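Local coordinates for VP2 (Primate bocaparvovirus 1, PDB 7L0Y), which forms, in sixty copies, the T=1 icosahedral capsid of human bocavirus 1, at residues G131-C136 / F426-K431. Residues are numbered along the deposited sequence; the frame is centred on the assembly and turned at random.
Sequences GVHIFC and FIKMAK
Phe135 and Phe426 face each other as an antiparallel hydrogen-bonded pair, Phe426 N donating to Phe135 O at 2.8 Å while Phe135 N donates to Phe426 O. Their rings lie 25° from parallel but slid apart, centroids 5.3 Å from each other, so that overlap is slight; Phe135 CZ meets Phe426 CD2 at 3.6 Å. Phe135 reaches across because its CG sits between backbone N and carbonyl carbon (chi1 73°). Two residues along the ladder, His133 and Lys428 form the second such pair; the two side chains run side by side, and a bend at chi4 (68°) brings NZ obliquely to 3.4 Å from His133 CD2. Ala430 CA lies at the imidazole edge and its methyl CB touches NE2, so a small side chain suits the place, and Ala430 N closes the ladder on Gly131 O at 3.2 Å.

The opposite face carries aliphatic side chains: Ile134 CG1 lies 3.9 Å from Ile427 CG1. Beta-branched Val132, Ile134 and Ile427 suit the extended backbone, and the long unbranched Met429 reaches Val132 CG1 with its CG at 3.7 Å. Outside the pair, Trp71 meets Phe135 edge-to-face and Lys428 as a cation-pi partner, while Trp20 of a neighbouring subunit sets its ring roughly perpendicular to His133. With strands 71-74 and 208-210 flanking 424-429 and 132-137, the order matches the CHEF sheet of the parvovirus jelly roll, this contact being its H–E pairing.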
loop_
_atom_site.group_PDB
_atom_site.type_symbol
_atom_site.label_atom_id
_atom_site.label_comp_id
_atom_site.label_asym_id
_atom_site.label_seq_id
_atom_site.Cartn_x
_atom_site.Cartn_y
_atom_site.Cartn_z
ATOM N N GLY A 131 -0.321 93.925 -27.704
ATOM C CA GLY A 131 -0.368 92.767 -28.563
ATOM C C GLY A 131 -0.338 93.121 -30.040
ATOM O O GLY A 131 -0.491 94.266 -30.449
ATOM N N VAL A 132 -0.130 92.091 -30.846
ATOM C CA VAL A 132 -0.347 92.165 -32.282
ATOM C C VAL A 132 -1.276 91.030 -32.662
ATOM O O VAL A 132 -1.144 89.914 -32.153
ATOM C CB VAL A 132 0.962 92.103 -33.098
ATOM C CG1 VAL A 132 1.795 93.313 -32.829
ATOM C CG2 VAL A 132 1.746 90.852 -32.784
ATOM N N HIS A 133 -2.229 91.330 -33.526
ATOM C CA HIS A 133 -3.134 90.342 -34.080
ATOM C C HIS A 133 -2.480 89.692 -35.284
ATOM O O HIS A 133 -1.928 90.379 -36.143
ATOM C CB HIS A 133 -4.441 91.017 -34.474
ATOM C CG HIS A 133 -5.169 91.618 -33.320
ATOM N ND1 HIS A 133 -6.029 90.896 -32.525
ATOM C CD2 HIS A 133 -5.105 92.853 -32.778
ATOM C CE1 HIS A 133 -6.502 91.675 -31.571
ATOM N NE2 HIS A 133 -5.954 92.867 -31.700
ATOM N N ILE A 134 -2.517 88.371 -35.328
ATOM C CA ILE A 134 -1.940 87.604 -36.417
ATOM C C ILE A 134 -2.898 86.480 -36.746
ATOM O O ILE A 134 -3.346 85.760 -35.851
ATOM C CB ILE A 134 -0.557 87.033 -36.052
ATOM C CG1 ILE A 134 0.437 88.158 -35.796
ATOM C CG2 ILE A 134 -0.037 86.158 -37.161
ATOM C CD1 ILE A 134 1.702 87.708 -35.165
ATOM N N PHE A 135 -3.225 86.330 -38.020
ATOM C CA PHE A 135 -3.857 85.097 -38.439
ATOM C C PHE A 135 -3.514 84.860 -39.893
ATOM O O PHE A 135 -3.266 85.795 -40.653
ATOM C CB PHE A 135 -5.373 85.123 -38.240
ATOM C CG PHE A 135 -6.088 85.978 -39.214
ATOM C CD1 PHE A 135 -6.712 85.415 -40.305
ATOM C CD2 PHE A 135 -6.084 87.339 -39.082
ATOM C CE1 PHE A 135 -7.355 86.190 -41.210
ATOM C CE2 PHE A 135 -6.724 88.114 -39.988
ATOM C CZ PHE A 135 -7.359 87.539 -41.050
ATOM N N CYS A 136 -3.488 83.592 -40.261
ATOM C CA CYS A 136 -3.339 83.166 -41.637
ATOM C C CYS A 136 -4.722 82.867 -42.180
ATOM O O CYS A 136 -5.544 82.263 -41.488
ATOM C CB CYS A 136 -2.436 81.935 -41.726
ATOM S SG CYS A 136 -2.086 81.299 -43.374
ATOM N N PHE A 426 -2.020 87.739 -42.148
ATOM C CA PHE A 426 -2.391 89.112 -41.868
ATOM C C PHE A 426 -1.925 89.475 -40.475
ATOM O O PHE A 426 -1.993 88.658 -39.556
ATOM C CB PHE A 426 -3.896 89.305 -41.977
ATOM C CG PHE A 426 -4.418 89.118 -43.343
ATOM C CD1 PHE A 426 -4.391 90.153 -44.249
ATOM C CD2 PHE A 426 -4.939 87.908 -43.732
ATOM C CE1 PHE A 426 -4.878 89.984 -45.505
ATOM C CE2 PHE A 426 -5.425 87.744 -44.989
ATOM C CZ PHE A 426 -5.395 88.786 -45.876
ATOM N N ILE A 427 -1.451 90.695 -40.321
ATOM C CA ILE A 427 -0.974 91.174 -39.041
ATOM C C ILE A 427 -1.369 92.629 -38.895
ATOM O O ILE A 427 -1.233 93.417 -39.833
ATOM C CB ILE A 427 0.548 90.981 -38.909
ATOM C CG1 ILE A 427 1.070 91.520 -37.585
ATOM C CG2 ILE A 427 1.249 91.594 -40.053
ATOM C CD1 ILE A 427 2.509 91.210 -37.359
ATOM N N LYS A 428 -1.914 92.971 -37.743
ATOM C CA LYS A 428 -2.032 94.366 -37.372
ATOM C C LYS A 428 -1.775 94.442 -35.887
ATOM O O LYS A 428 -1.860 93.438 -35.185
ATOM C CB LYS A 428 -3.401 94.972 -37.684
ATOM C CG LYS A 428 -4.501 94.455 -36.835
ATOM C CD LYS A 428 -5.795 95.131 -37.166
ATOM C CE LYS A 428 -6.898 94.640 -36.240
ATOM N NZ LYS A 428 -6.698 95.082 -34.848
ATOM N N MET A 429 -1.464 95.632 -35.414
ATOM C CA MET A 429 -1.348 95.820 -33.985
ATOM C C MET A 429 -2.708 96.040 -33.364
ATOM O O MET A 429 -3.616 96.592 -33.990
ATOM C CB MET A 429 -0.446 96.988 -33.687
ATOM C CG MET A 429 0.977 96.684 -33.984
ATOM S SD MET A 429 1.810 98.207 -33.765
ATOM C CE MET A 429 1.222 99.022 -35.237
ATOM N N ALA A 430 -2.848 95.575 -32.132
ATOM C CA ALA A 430 -4.043 95.867 -31.369
ATOM C C ALA A 430 -4.251 97.367 -31.293
ATOM O O ALA A 430 -3.349 98.122 -30.929
ATOM C CB ALA A 430 -3.935 95.277 -29.970
ATOM N N LYS A 431 -5.436 97.795 -31.685
ATOM C CA LYS A 431 -5.882 99.144 -31.396
ATOM C C LYS A 431 -5.805 99.374 -29.897
ATOM O O LYS A 431 -6.437 98.653 -29.122
ATOM C CB LYS A 431 -7.308 99.295 -31.909
ATOM C CG LYS A 431 -8.073 100.497 -31.444
ATOM C CD LYS A 431 -7.438 101.785 -31.821
ATOM C CE LYS A 431 -8.458 102.904 -31.738
ATOM N NZ LYS A 431 -9.051 103.052 -30.393
#